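Local structure of aldose 1-epimerase (Caenorhabditis elegans, 1LUR) at residues Asn79-Phe84 against Gln88-Pro93; Gly96-His101 against Asp199-Pro204; His172-Leu177 against His277-Lys282; Phe195-Val198 against Pro204-Ala207; Gln305-Ala310 against Asp314-Val319. The protein probably catalyses the interconversion of the alpha and beta anomers of aldose sugars. All coordinates share one frame; numbering follows the deposited sequence.

Contact 1 of 5, residues Asn79-Phe84 against Gln88-Pro93; sequences NSTLHF and QYTMTP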
# COMPACT_ATOMS: atom_id res chain seq x y z
N ASN A 79 2.06 3.31 -20.44
CA ASN A 79 1.75 2.69 -21.72
C ASN A 79 2.11 1.21 -21.81
O ASN A 79 2.38 0.69 -22.89
CB ASN A 79 2.40 3.48 -22.86
CG ASN A 79 1.87 4.91 -22.94
OD1 ASN A 79 0.72 5.18 -22.59
ND2 ASN A 79 2.70 5.83 -23.41
N SER A 80 2.11 0.54 -20.67
CA SER A 80 2.43 -0.88 -20.63
C SER A 80 3.72 -1.27 -21.34
O SER A 80 3.84 -2.38 -21.84
CB SER A 80 1.28 -1.68 -21.25
OG SER A 80 0.05 -1.40 -20.59
N THR A 81 4.68 -0.35 -21.38
CA THR A 81 5.96 -0.63 -22.03
C THR A 81 7.10 -0.00 -21.24
O THR A 81 6.95 1.07 -20.66
CB THR A 81 6.01 -0.06 -23.45
OG1 THR A 81 4.78 -0.37 -24.13
CG2 THR A 81 7.18 -0.66 -24.21
N LEU A 82 8.25 -0.68 -21.22
CA LEU A 82 9.42 -0.19 -20.52
C LEU A 82 10.66 -0.79 -21.15
O LEU A 82 10.58 -1.73 -21.94
CB LEU A 82 9.37 -0.57 -19.03
CG LEU A 82 9.41 -2.05 -18.64
CD1 LEU A 82 10.85 -2.58 -18.66
CD2 LEU A 82 8.81 -2.22 -17.25
N HIS A 83 11.81 -0.22 -20.81
CA HIS A 83 13.07 -0.70 -21.33
C HIS A 83 13.89 -1.16 -20.14
O HIS A 83 14.05 -0.41 -19.17
CB HIS A 83 13.80 0.41 -22.09
CG HIS A 83 13.02 0.95 -23.25
ND1 HIS A 83 12.04 1.91 -23.11
CD2 HIS A 83 13.04 0.63 -24.57
CE1 HIS A 83 11.49 2.16 -24.29
NE2 HIS A 83 12.08 1.39 -25.19
N PHE A 84 14.38 -2.39 -20.19
CA PHE A 84 15.18 -2.92 -19.10
C PHE A 84 16.45 -3.56 -19.65
O PHE A 84 16.37 -4.51 -20.43
CB PHE A 84 14.39 -3.96 -18.31
CG PHE A 84 15.14 -4.52 -17.14
CD1 PHE A 84 15.33 -3.77 -15.99
CD2 PHE A 84 15.71 -5.79 -17.21
CE1 PHE A 84 16.08 -4.27 -14.92
CE2 PHE A 84 16.47 -6.29 -16.16
CZ PHE A 84 16.65 -5.53 -15.01
N GLN A 88 13.34 -4.10 -24.67
CA GLN A 88 12.01 -3.59 -24.44
C GLN A 88 11.03 -4.67 -24.00
O GLN A 88 11.02 -5.77 -24.53
CB GLN A 88 11.47 -2.90 -25.70
CG GLN A 88 10.15 -2.17 -25.47
CD GLN A 88 9.78 -1.24 -26.61
OE1 GLN A 88 9.52 -1.68 -27.72
NE2 GLN A 88 9.75 0.06 -26.33
N TYR A 89 10.22 -4.34 -23.00
CA TYR A 89 9.23 -5.27 -22.47
C TYR A 89 7.88 -4.61 -22.67
O TYR A 89 7.69 -3.45 -22.30
CB TYR A 89 9.48 -5.56 -21.00
CG TYR A 89 10.68 -6.44 -20.78
CD1 TYR A 89 10.54 -7.82 -20.64
CD2 TYR A 89 11.96 -5.91 -20.78
CE1 TYR A 89 11.65 -8.65 -20.51
CE2 TYR A 89 13.08 -6.72 -20.65
CZ TYR A 89 12.92 -8.09 -20.52
OH TYR A 89 14.03 -8.88 -20.42
N THR A 90 6.96 -5.35 -23.27
CA THR A 90 5.62 -4.85 -23.52
C THR A 90 4.60 -5.82 -22.96
O THR A 90 4.63 -7.01 -23.27
CB THR A 90 5.39 -4.69 -25.03
OG1 THR A 90 5.79 -5.89 -25.70
CG2 THR A 90 6.20 -3.53 -25.55
N MSE A 91 3.72 -5.31 -22.12
CA MSE A 91 2.69 -6.13 -21.50
C MSE A 91 1.32 -5.78 -22.09
O MSE A 91 1.19 -4.81 -22.84
CB MSE A 91 2.70 -5.89 -19.98
CG MSE A 91 3.92 -6.46 -19.24
SE MSE A 91 5.63 -5.60 -19.59
CE MSE A 91 6.41 -6.89 -20.81
N THR A 92 0.32 -6.59 -21.77
CA THR A 92 -1.04 -6.35 -22.27
C THR A 92 -1.67 -5.37 -21.27
O THR A 92 -1.72 -5.65 -20.07
CB THR A 92 -1.88 -7.65 -22.31
OG1 THR A 92 -1.33 -8.55 -23.28
CG2 THR A 92 -3.34 -7.34 -22.66
N PRO A 93 -2.14 -4.20 -21.75
CA PRO A 93 -2.76 -3.22 -20.85
C PRO A 93 -3.90 -3.82 -20.03
O PRO A 93 -4.68 -4.63 -20.54
CB PRO A 93 -3.24 -2.14 -21.81
CG PRO A 93 -2.20 -2.16 -22.87
CD PRO A 93 -1.99 -3.65 -23.10
O HOH W 1 16.29 -7.61 -20.41
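L82 and Y89 form the hydrogen-bonded pair of this short antiparallel hairpin, each backbone N donating to the other's O, with Y89 N to L82 O at 2.8 Å. One further backbone bond, from M91 N to S80 O, carries the pairing past the end of the regular strand. On the face bearing L82 and Y89, the leucine's CG lies between its own N and carbonyl carbon (chi1 64°), which brings CD1 obliquely across to CB of Y89 at 4.0 Å. The tyrosine ring then runs toward F84, whose CB meets Y89 CE2 at 3.8 Å. Y89 OH and F84 O are bridged by water 1, which lies in the plane of the tyrosine ring. On the other face the non-hydrogen-bonded pair T81 and T90 lie side by side, their CG2 methyls pressed to 3.3 Å, closer than two methyls normally pack. The Q88 side chain slants across T81, its NE2 3.4 Å from T81 CG2. Near the start of the hairpin S80 OG lies 3.3 Å from P93 CG, but its hydrogen-bond partner is P97 O. Beyond this shell, L166 and P311 meet L82, and P136 touches both F84 and Y89. Chemistry therefore divides by face: leucine and the aromatic side chains turn to the protein, whereas threonines, H83 and Q88 make up the more polar outer face.

Contact 2 of 5, residues Gly96-His101 against Asp199-Pro204; sequences GPHYLH and DDTFCP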
# COMPACT_ATOMS: atom_id res chain seq x y z
N GLY A 96 -6.62 1.06 -18.62
CA GLY A 96 -6.45 2.12 -19.57
C GLY A 96 -5.34 1.61 -20.46
O GLY A 96 -5.26 0.40 -20.70
N PRO A 97 -4.47 2.48 -20.97
CA PRO A 97 -3.37 2.03 -21.82
C PRO A 97 -2.17 1.55 -20.99
O PRO A 97 -1.20 1.02 -21.52
CB PRO A 97 -3.03 3.29 -22.61
CG PRO A 97 -3.21 4.36 -21.57
CD PRO A 97 -4.53 3.95 -20.92
N HIS A 98 -2.26 1.73 -19.67
CA HIS A 98 -1.17 1.33 -18.78
C HIS A 98 -1.28 -0.06 -18.15
O HIS A 98 -2.32 -0.73 -18.26
CB HIS A 98 -1.05 2.38 -17.67
CG HIS A 98 -1.15 3.79 -18.16
ND1 HIS A 98 -0.32 4.31 -19.13
CD2 HIS A 98 -1.98 4.80 -17.80
CE1 HIS A 98 -0.64 5.57 -19.36
NE2 HIS A 98 -1.64 5.89 -18.57
N TYR A 99 -0.20 -0.48 -17.50
CA TYR A 99 -0.11 -1.78 -16.83
C TYR A 99 -0.06 -1.46 -15.34
O TYR A 99 0.96 -1.02 -14.81
CB TYR A 99 1.18 -2.50 -17.24
CG TYR A 99 1.16 -3.99 -16.99
CD1 TYR A 99 0.18 -4.80 -17.58
CD2 TYR A 99 2.14 -4.61 -16.21
CE1 TYR A 99 0.18 -6.17 -17.41
CE2 TYR A 99 2.15 -6.00 -16.03
CZ TYR A 99 1.16 -6.77 -16.64
OH TYR A 99 1.16 -8.14 -16.51
N LEU A 100 -1.18 -1.71 -14.66
CA LEU A 100 -1.31 -1.44 -13.23
C LEU A 100 -1.13 -2.58 -12.24
O LEU A 100 -1.67 -3.67 -12.41
CB LEU A 100 -2.68 -0.79 -13.00
CG LEU A 100 -3.09 -0.42 -11.57
CD1 LEU A 100 -2.37 0.84 -11.15
CD2 LEU A 100 -4.60 -0.19 -11.53
N HIS A 101 -0.37 -2.30 -11.18
CA HIS A 101 -0.10 -3.26 -10.12
C HIS A 101 0.33 -4.65 -10.55
O HIS A 101 -0.18 -5.65 -10.03
CB HIS A 101 -1.32 -3.39 -9.20
CG HIS A 101 -1.76 -2.09 -8.60
ND1 HIS A 101 -0.86 -1.14 -8.15
CD2 HIS A 101 -2.99 -1.60 -8.33
CE1 HIS A 101 -1.53 -0.13 -7.63
NE2 HIS A 101 -2.82 -0.38 -7.73
N ASP A 199 -0.96 12.64 -15.02
CA ASP A 199 -1.85 13.15 -16.07
C ASP A 199 -3.30 12.78 -15.79
O ASP A 199 -3.64 12.38 -14.67
CB ASP A 199 -1.42 12.63 -17.45
CG ASP A 199 -1.41 11.11 -17.53
OD1 ASP A 199 -2.22 10.46 -16.83
OD2 ASP A 199 -0.61 10.57 -18.33
N ASP A 200 -4.14 12.90 -16.81
CA ASP A 200 -5.57 12.59 -16.71
C ASP A 200 -5.84 11.14 -16.30
O ASP A 200 -6.81 10.86 -15.59
CB ASP A 200 -6.26 12.85 -18.05
CG ASP A 200 -5.65 14.01 -18.81
OD1 ASP A 200 -4.44 13.94 -19.12
OD2 ASP A 200 -6.38 14.98 -19.11
N THR A 201 -4.99 10.23 -16.77
CA THR A 201 -5.15 8.81 -16.46
C THR A 201 -4.41 8.47 -15.17
O THR A 201 -4.24 7.30 -14.83
CB THR A 201 -4.56 7.94 -17.58
OG1 THR A 201 -3.14 8.12 -17.62
CG2 THR A 201 -5.15 8.33 -18.91
N PHE A 202 -3.98 9.51 -14.47
CA PHE A 202 -3.26 9.35 -13.22
C PHE A 202 -1.95 8.60 -13.39
O PHE A 202 -1.54 7.84 -12.51
CB PHE A 202 -4.15 8.68 -12.17
CG PHE A 202 -5.29 9.54 -11.71
CD1 PHE A 202 -6.53 9.47 -12.35
CD2 PHE A 202 -5.11 10.48 -10.70
CE1 PHE A 202 -7.57 10.32 -11.98
CE2 PHE A 202 -6.15 11.34 -10.33
CZ PHE A 202 -7.38 11.26 -10.97
N CYS A 203 -1.31 8.79 -14.54
CA CYS A 203 -0.04 8.13 -14.79
C CYS A 203 1.01 9.23 -14.69
O CYS A 203 0.83 10.32 -15.26
CB CYS A 203 0.03 7.51 -16.19
SG CYS A 203 1.64 6.73 -16.50
N PRO A 204 2.10 8.97 -13.96
CA PRO A 204 3.16 9.97 -13.80
C PRO A 204 3.65 10.53 -15.13
O PRO A 204 3.72 9.83 -16.13
CB PRO A 204 4.25 9.19 -13.07
CG PRO A 204 3.46 8.24 -12.22
CD PRO A 204 2.40 7.75 -13.18
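H98 joins the turn at D199-C203 by one hydrogen bond and by packing over its ring. The bond runs from H98 NE2 to T201 OG1, 2.9 Å long, with the hydroxyl oxygen only 7° out of the imidazole plane. From there the polar chain continues: T201 OG1 donates to D199 OD1 at 2.6 Å, on the syn side of the carboxylate. C203 N reaches the same OD1 at 3.0 Å from the opposite face of that plane, so two firm bonds grip one oxygen and brace the type I beta turn from D199 to F202. The packing comes from C203 SG, which stands over one face of the H98 ring, 4.0 Å from the centroid of the H98 ring, a sulfur-aromatic contact. C203 CB comes nearer still, 3.3 Å from H98 NE2. P97 CG covers the opposite face. At the far edge, H98 ND1 is hydrogen-bonded to N79 N. A leucine in place of H98 would probably leave T201 OG1 without its donor and N79 N without its acceptor, removing the polar link between the loops. With both nitrogens engaged and both faces covered, the buried imidazole is fixed in its rotation and serves as a polar link between chain segments distant in sequence.

Contact 3 of 5, residues His172-Leu177 against His277-Lys282; sequences HAYWNL and HLYASK. With SO4 (sulfate ion), chain C.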
# COMPACT_ATOMS: atom_id res chain seq x y z
N HIS A 172 -1.57 -2.28 -0.13
CA HIS A 172 -2.73 -1.50 -0.53
C HIS A 172 -3.92 -1.45 0.43
O HIS A 172 -5.07 -1.50 -0.01
CB HIS A 172 -3.20 -1.99 -1.91
CG HIS A 172 -3.79 -0.91 -2.77
ND1 HIS A 172 -4.94 -0.23 -2.43
CD2 HIS A 172 -3.37 -0.39 -3.94
CE1 HIS A 172 -5.20 0.67 -3.37
NE2 HIS A 172 -4.26 0.59 -4.30
N ALA A 173 -3.66 -1.33 1.72
CA ALA A 173 -4.76 -1.27 2.69
C ALA A 173 -5.44 0.09 2.65
O ALA A 173 -4.77 1.13 2.58
CB ALA A 173 -4.23 -1.55 4.09
N TYR A 174 -6.77 0.09 2.68
CA TYR A 174 -7.57 1.31 2.66
C TYR A 174 -7.89 1.59 4.13
O TYR A 174 -8.50 0.75 4.80
CB TYR A 174 -8.88 1.10 1.90
CG TYR A 174 -8.76 1.01 0.39
CD1 TYR A 174 -8.15 -0.08 -0.23
CD2 TYR A 174 -9.32 2.00 -0.43
CE1 TYR A 174 -8.11 -0.19 -1.63
CE2 TYR A 174 -9.29 1.90 -1.81
CZ TYR A 174 -8.69 0.81 -2.41
OH TYR A 174 -8.67 0.72 -3.79
N TRP A 175 -7.51 2.77 4.62
CA TRP A 175 -7.77 3.12 6.01
C TRP A 175 -8.93 4.07 6.31
O TRP A 175 -9.17 5.04 5.60
CB TRP A 175 -6.50 3.69 6.64
CG TRP A 175 -5.31 2.80 6.51
CD1 TRP A 175 -4.44 2.73 5.45
CD2 TRP A 175 -4.86 1.81 7.45
NE1 TRP A 175 -3.49 1.77 5.68
CE2 TRP A 175 -3.72 1.19 6.90
CE3 TRP A 175 -5.32 1.39 8.71
CZ2 TRP A 175 -3.03 0.17 7.56
CZ3 TRP A 175 -4.63 0.38 9.37
CH2 TRP A 175 -3.50 -0.21 8.79
N ASN A 176 -9.64 3.75 7.39
CA ASN A 176 -10.78 4.51 7.88
C ASN A 176 -10.75 4.18 9.37
O ASN A 176 -11.01 3.05 9.77
CB ASN A 176 -12.09 4.00 7.26
CG ASN A 176 -13.30 4.75 7.77
OD1 ASN A 176 -13.57 4.77 8.97
ND2 ASN A 176 -14.04 5.38 6.85
N LEU A 177 -10.41 5.17 10.18
CA LEU A 177 -10.31 5.00 11.63
C LEU A 177 -11.55 5.12 12.51
O LEU A 177 -11.49 4.79 13.69
CB LEU A 177 -9.23 5.95 12.16
CG LEU A 177 -7.97 6.05 11.29
CD1 LEU A 177 -6.98 7.02 11.93
CD2 LEU A 177 -7.34 4.67 11.13
N HIS A 277 2.12 6.72 -1.55
CA HIS A 277 1.03 7.02 -2.46
C HIS A 277 -0.28 7.09 -1.69
O HIS A 277 -0.65 6.13 -1.01
CB HIS A 277 0.91 5.95 -3.55
CG HIS A 277 -0.12 6.27 -4.58
ND1 HIS A 277 0.11 7.16 -5.61
CD2 HIS A 277 -1.40 5.85 -4.73
CE1 HIS A 277 -0.98 7.27 -6.35
NE2 HIS A 277 -1.91 6.49 -5.83
N LEU A 278 -0.96 8.23 -1.79
CA LEU A 278 -2.22 8.44 -1.11
C LEU A 278 -3.36 8.43 -2.12
O LEU A 278 -3.34 9.18 -3.09
CB LEU A 278 -2.21 9.79 -0.39
CG LEU A 278 -1.04 10.06 0.57
CD1 LEU A 278 -1.09 11.50 1.06
CD2 LEU A 278 -1.10 9.09 1.73
N TYR A 279 -4.34 7.56 -1.88
CA TYR A 279 -5.50 7.45 -2.76
C TYR A 279 -6.76 7.65 -1.93
O TYR A 279 -7.10 6.81 -1.09
CB TYR A 279 -5.51 6.09 -3.46
CG TYR A 279 -6.78 5.81 -4.24
CD1 TYR A 279 -7.26 6.72 -5.18
CD2 TYR A 279 -7.49 4.63 -4.04
CE1 TYR A 279 -8.42 6.45 -5.90
CE2 TYR A 279 -8.65 4.36 -4.75
CZ TYR A 279 -9.11 5.27 -5.68
OH TYR A 279 -10.26 5.01 -6.38
N ALA A 280 -7.46 8.75 -2.18
CA ALA A 280 -8.68 9.09 -1.46
C ALA A 280 -9.90 8.20 -1.73
O ALA A 280 -11.02 8.57 -1.38
CB ALA A 280 -9.04 10.55 -1.71
N SER A 281 -9.69 7.05 -2.37
CA SER A 281 -10.78 6.14 -2.65
C SER A 281 -11.95 6.74 -3.46
O SER A 281 -13.11 6.38 -3.25
CB SER A 281 -11.30 5.57 -1.32
OG SER A 281 -12.41 4.72 -1.50
N LYS A 282 -11.63 7.63 -4.39
CA LYS A 282 -12.64 8.28 -5.22
C LYS A 282 -13.50 7.36 -6.09
O LYS A 282 -14.69 7.59 -6.26
CB LYS A 282 -11.97 9.33 -6.12
CG LYS A 282 -12.92 10.04 -7.08
CD LYS A 282 -12.15 11.00 -7.97
CE LYS A 282 -13.08 11.75 -8.92
NZ LYS A 282 -13.81 10.83 -9.84
S SO4 C . -14.26 11.48 -13.50
O1 SO4 C . -14.80 11.98 -12.22
O2 SO4 C . -14.76 10.11 -13.75
O3 SO4 C . -14.70 12.37 -14.60
O4 SO4 C . -12.79 11.46 -13.45
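Within the antiparallel beta architecture of the galactose mutarotase fold, Y174 and Y279 meet across one face of a large central sheet. They belong to strands 170-175 and 275-279, which are not direct neighbours: strand 300-305 runs between them, so the contact is made by long side chains and not by backbone pairing. The Y174 ring starts from a CG anti to the carbonyl carbon (chi1 -74°) and carries its outer end to the other tyrosine. There Y174 CE2 lies 3.9 Å from Y279 CE2. The hydroxyl of Y174 arrives at the edge of the Y279 ring, near its plane, with Y174 OH 3.8 Å from Y279 CE2. The two side chains cross obliquely and no hydrogen bond links the segments. Nearer the base of the Y174 ring, S281 CB lies at its edge, 4.2 Å from Y174 CD2, while the backbone N of the same serine sits 3.5 Å above the plane of the Y279 ring, over its centre. The polar ends are settled elsewhere: Y174 OH bonds to A64 O and Y279 OH to F283 N. Nearby, H277 is held at both ring nitrogens, ND1 by D240 and NE2 by D238, and H172 packs on E303 of the intervening strand. Past S281 in the chain, K282 stretches out until its last torsion bends, and its NZ donates a 2.8 Å hydrogen bond to O1 of a sulfate, probably from the crystallisation liquor.

Contact 4 of 5, residues Phe195-Val198 against Pro204-Ala207; sequences FVEV and PTGA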
# COMPACT_ATOMS: atom_id res chain seq x y z
N PHE A 195 5.57 16.32 -4.66
CA PHE A 195 4.67 15.26 -5.06
C PHE A 195 4.92 14.93 -6.52
O PHE A 195 5.47 15.75 -7.27
CB PHE A 195 3.20 15.63 -4.81
CG PHE A 195 2.63 16.63 -5.77
CD1 PHE A 195 1.89 16.21 -6.88
CD2 PHE A 195 2.76 18.00 -5.54
CE1 PHE A 195 1.28 17.14 -7.73
CE2 PHE A 195 2.15 18.93 -6.38
CZ PHE A 195 1.41 18.50 -7.48
N VAL A 196 4.55 13.71 -6.92
CA VAL A 196 4.74 13.27 -8.29
C VAL A 196 3.56 13.67 -9.16
O VAL A 196 2.43 13.27 -8.92
CB VAL A 196 4.92 11.73 -8.33
CG1 VAL A 196 5.06 11.24 -9.77
CG2 VAL A 196 6.13 11.34 -7.52
N GLU A 197 3.83 14.47 -10.18
CA GLU A 197 2.79 14.93 -11.09
C GLU A 197 2.24 13.78 -11.94
O GLU A 197 2.99 12.91 -12.39
CB GLU A 197 3.36 16.02 -11.99
CG GLU A 197 2.41 16.53 -13.06
CD GLU A 197 3.08 17.57 -13.93
OE1 GLU A 197 3.25 18.71 -13.46
OE2 GLU A 197 3.47 17.23 -15.07
N VAL A 198 0.93 13.78 -12.15
CA VAL A 198 0.28 12.74 -12.95
C VAL A 198 -0.64 13.38 -13.97
O VAL A 198 -1.06 14.53 -13.80
CB VAL A 198 -0.55 11.78 -12.07
CG1 VAL A 198 0.35 11.07 -11.08
CG2 VAL A 198 -1.65 12.56 -11.36
N PRO A 204 2.10 8.97 -13.96
CA PRO A 204 3.16 9.97 -13.80
C PRO A 204 3.65 10.53 -15.13
O PRO A 204 3.72 9.83 -16.13
CB PRO A 204 4.25 9.19 -13.07
CG PRO A 204 3.46 8.24 -12.22
CD PRO A 204 2.40 7.75 -13.18
N THR A 205 3.99 11.81 -15.12
CA THR A 205 4.48 12.47 -16.33
C THR A 205 6.00 12.55 -16.28
O THR A 205 6.65 12.85 -17.28
CB THR A 205 3.93 13.90 -16.43
OG1 THR A 205 4.32 14.64 -15.26
CG2 THR A 205 2.41 13.88 -16.52
N GLY A 206 6.56 12.29 -15.10
CA GLY A 206 8.00 12.34 -14.93
C GLY A 206 8.42 13.63 -14.24
O GLY A 206 9.60 13.82 -13.91
N ALA A 207 7.46 14.50 -14.00
CA ALA A 207 7.71 15.78 -13.35
C ALA A 207 7.45 15.70 -11.84
O ALA A 207 6.60 14.93 -11.39
CB ALA A 207 6.83 16.86 -13.96
O HOH W 2 5.80 12.50 -12.57
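E197 sends its side chain across to T205 and A207, and each step along it meets one or the other. CB lies 3.5 Å from A207 O, the atom that also accepts a bond from E197 N. The chain then runs out straight, CG anti to the backbone N (chi1 176°) and the next torsion extended too. CG passes T205 OG1, and CD comes within 3.8 Å of the A207 methyl. At the tip OE2 accepts the T205 hydroxyl at 2.7 Å, on the anti side of the carboxylate and 31° out of its plane. The same oxygen lies 3.6 Å from A207 CB. T205 OG1 in turn takes a weak bond from A207 N. Cut back to an alanine, position E197 would probably leave the T205 hydroxyl without this acceptor and the A207 methyl uncovered. The backbone continues the join: T205 N donates to E197 O at 3.1 Å. Water 2 fills in where the strand departs, giving hydrogens to E197 O and A207 O and accepting from G206 N at 2.7 Å. On the inner side V196 CG1 packs obliquely on P204 CB at 4.0 Å. The pattern is that of an irregular antiparallel hairpin in which the returning arm turns a corner at G206, a glycine with positive phi, and goes on as strand 207-210, an outermost strand of the seven-stranded sheet.

Contact 5 of 5, residues Gln305-Ala310 against Asp314-Val319; sequences QFHSAA and DHFPDV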
# COMPACT_ATOMS: atom_id res chain seq x y z
N GLN A 305 5.85 3.24 -1.04
CA GLN A 305 6.43 2.55 -2.20
C GLN A 305 7.48 3.43 -2.86
O GLN A 305 7.78 4.53 -2.37
CB GLN A 305 5.32 2.34 -3.24
CG GLN A 305 4.74 3.69 -3.69
CD GLN A 305 3.70 3.62 -4.80
OE1 GLN A 305 2.62 3.05 -4.63
NE2 GLN A 305 4.02 4.21 -5.95
N PHE A 306 8.03 2.95 -3.97
CA PHE A 306 9.03 3.70 -4.71
C PHE A 306 8.16 4.52 -5.66
O PHE A 306 6.99 4.17 -5.88
CB PHE A 306 9.94 2.79 -5.55
CG PHE A 306 11.00 2.09 -4.76
CD1 PHE A 306 10.82 0.78 -4.34
CD2 PHE A 306 12.19 2.75 -4.44
CE1 PHE A 306 11.82 0.13 -3.61
CE2 PHE A 306 13.18 2.11 -3.71
CZ PHE A 306 13.00 0.80 -3.30
N HIS A 307 8.71 5.58 -6.23
CA HIS A 307 7.95 6.42 -7.15
C HIS A 307 7.20 5.61 -8.19
O HIS A 307 7.74 4.65 -8.75
CB HIS A 307 8.87 7.38 -7.90
CG HIS A 307 9.64 8.31 -7.01
ND1 HIS A 307 10.50 7.86 -6.04
CD2 HIS A 307 9.70 9.66 -6.98
CE1 HIS A 307 11.07 8.89 -5.44
NE2 HIS A 307 10.60 10.00 -6.00
N SER A 308 5.96 6.01 -8.46
CA SER A 308 5.15 5.32 -9.44
C SER A 308 5.80 5.54 -10.82
O SER A 308 6.36 6.61 -11.07
CB SER A 308 3.73 5.88 -9.43
OG SER A 308 3.08 5.62 -8.20
N ALA A 309 5.74 4.54 -11.69
CA ALA A 309 6.32 4.64 -13.03
C ALA A 309 7.84 4.76 -13.03
O ALA A 309 8.43 5.21 -14.02
CB ALA A 309 5.71 5.82 -13.80
N ALA A 310 8.49 4.36 -11.94
CA ALA A 310 9.95 4.44 -11.85
C ALA A 310 10.61 3.73 -13.03
O ALA A 310 11.61 4.21 -13.58
CB ALA A 310 10.42 3.83 -10.54
N ASP A 314 14.22 7.29 -15.86
CA ASP A 314 15.51 7.01 -15.26
C ASP A 314 15.97 7.97 -14.17
O ASP A 314 16.97 7.70 -13.50
CB ASP A 314 16.60 6.89 -16.33
CG ASP A 314 16.76 8.15 -17.14
OD1 ASP A 314 16.86 9.24 -16.53
OD2 ASP A 314 16.80 8.05 -18.38
N HIS A 315 15.25 9.08 -13.98
CA HIS A 315 15.65 10.03 -12.94
C HIS A 315 14.93 9.67 -11.64
O HIS A 315 15.18 10.27 -10.60
CB HIS A 315 15.37 11.48 -13.33
CG HIS A 315 13.95 11.76 -13.68
ND1 HIS A 315 13.34 11.24 -14.81
CD2 HIS A 315 13.02 12.56 -13.09
CE1 HIS A 315 12.10 11.70 -14.89
NE2 HIS A 315 11.88 12.50 -13.86
N PHE A 316 14.01 8.71 -11.72
CA PHE A 316 13.26 8.27 -10.54
C PHE A 316 14.13 7.15 -10.01
O PHE A 316 15.07 6.72 -10.69
CB PHE A 316 11.89 7.71 -10.93
CG PHE A 316 10.82 8.76 -11.12
CD1 PHE A 316 11.13 10.11 -11.11
CD2 PHE A 316 9.50 8.38 -11.33
CE1 PHE A 316 10.14 11.08 -11.31
CE2 PHE A 316 8.50 9.33 -11.52
CZ PHE A 316 8.82 10.68 -11.51
N PRO A 317 13.85 6.65 -8.80
CA PRO A 317 14.66 5.57 -8.23
C PRO A 317 14.78 4.31 -9.09
O PRO A 317 13.82 3.89 -9.75
CB PRO A 317 13.97 5.27 -6.90
CG PRO A 317 13.41 6.59 -6.51
CD PRO A 317 12.84 7.11 -7.83
N ASP A 318 15.97 3.72 -9.08
CA ASP A 318 16.23 2.51 -9.85
C ASP A 318 15.59 1.37 -9.05
O ASP A 318 16.04 1.06 -7.95
CB ASP A 318 17.75 2.28 -9.94
CG ASP A 318 18.11 1.06 -10.77
OD1 ASP A 318 17.28 0.14 -10.91
OD2 ASP A 318 19.26 1.03 -11.28
N VAL A 319 14.54 0.74 -9.59
CA VAL A 319 13.90 -0.35 -8.86
C VAL A 319 14.28 -1.74 -9.37
O VAL A 319 13.54 -2.70 -9.20
CB VAL A 319 12.35 -0.22 -8.83
CG1 VAL A 319 11.94 1.04 -8.09
CG2 VAL A 319 11.77 -0.22 -10.25
O HOH W 3 13.71 1.81 -12.21
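V319 N donates to water 3 at 2.9 Å, and this water lies on the way to A310 O, its bond to that carbonyl being long and weak. No direct hydrogen bond joins the segments; the rest is apolar and aromatic. V319 CG1, anti to its carbonyl carbon (chi1 -63°), stands over one face of the F306 ring in a CH-pi contact, 4.1 Å from the centroid. P317 CB touches the same ring at CD2, 3.9 Å away. The pyrrolidine of P317 also lies over one face of H307, crossing it at about a right angle, with CD only 3.0 Å from ND1. That buried nitrogen has no hydrogen-bonding partner in the model. H307 CD2 in turn stands over the centre of the F316 ring, the two planes 39° apart. S308 O approaches that ring at its edge, 3.5 Å from CE2, and A310 packs on F316 CB. Within the first segment a type II turn spans H307 to A310. The whole loop connects strand 300-305 to strand 320-321. It is tied to strand 238-243 through S308 N and D240, F306 meets Y273 edge-to-face beside strand 327-337, and V319 shares a backbone bond with L167.

Contact 3 lies nearest the centre of the chain and joins long side chains across the large sheet; contact 4 holds the far margin of that sheet and is partly exposed. Contact 1 is the most peripheral, a hairpin stitched by its own backbone, whereas contacts 2, 3 and 5 are buried and rest on side chains. Contacts 1 and 2 are joined through N79-H98 and S80-P97, contacts 2 and 4 share P204, and contacts 4 and 5 meet where H315 NE2 bonds G206 O. P204 also packs on S308 and A309. Polar bonding prevails in contacts 2 and 4, aromatic and apolar packing in contacts 3 and 5.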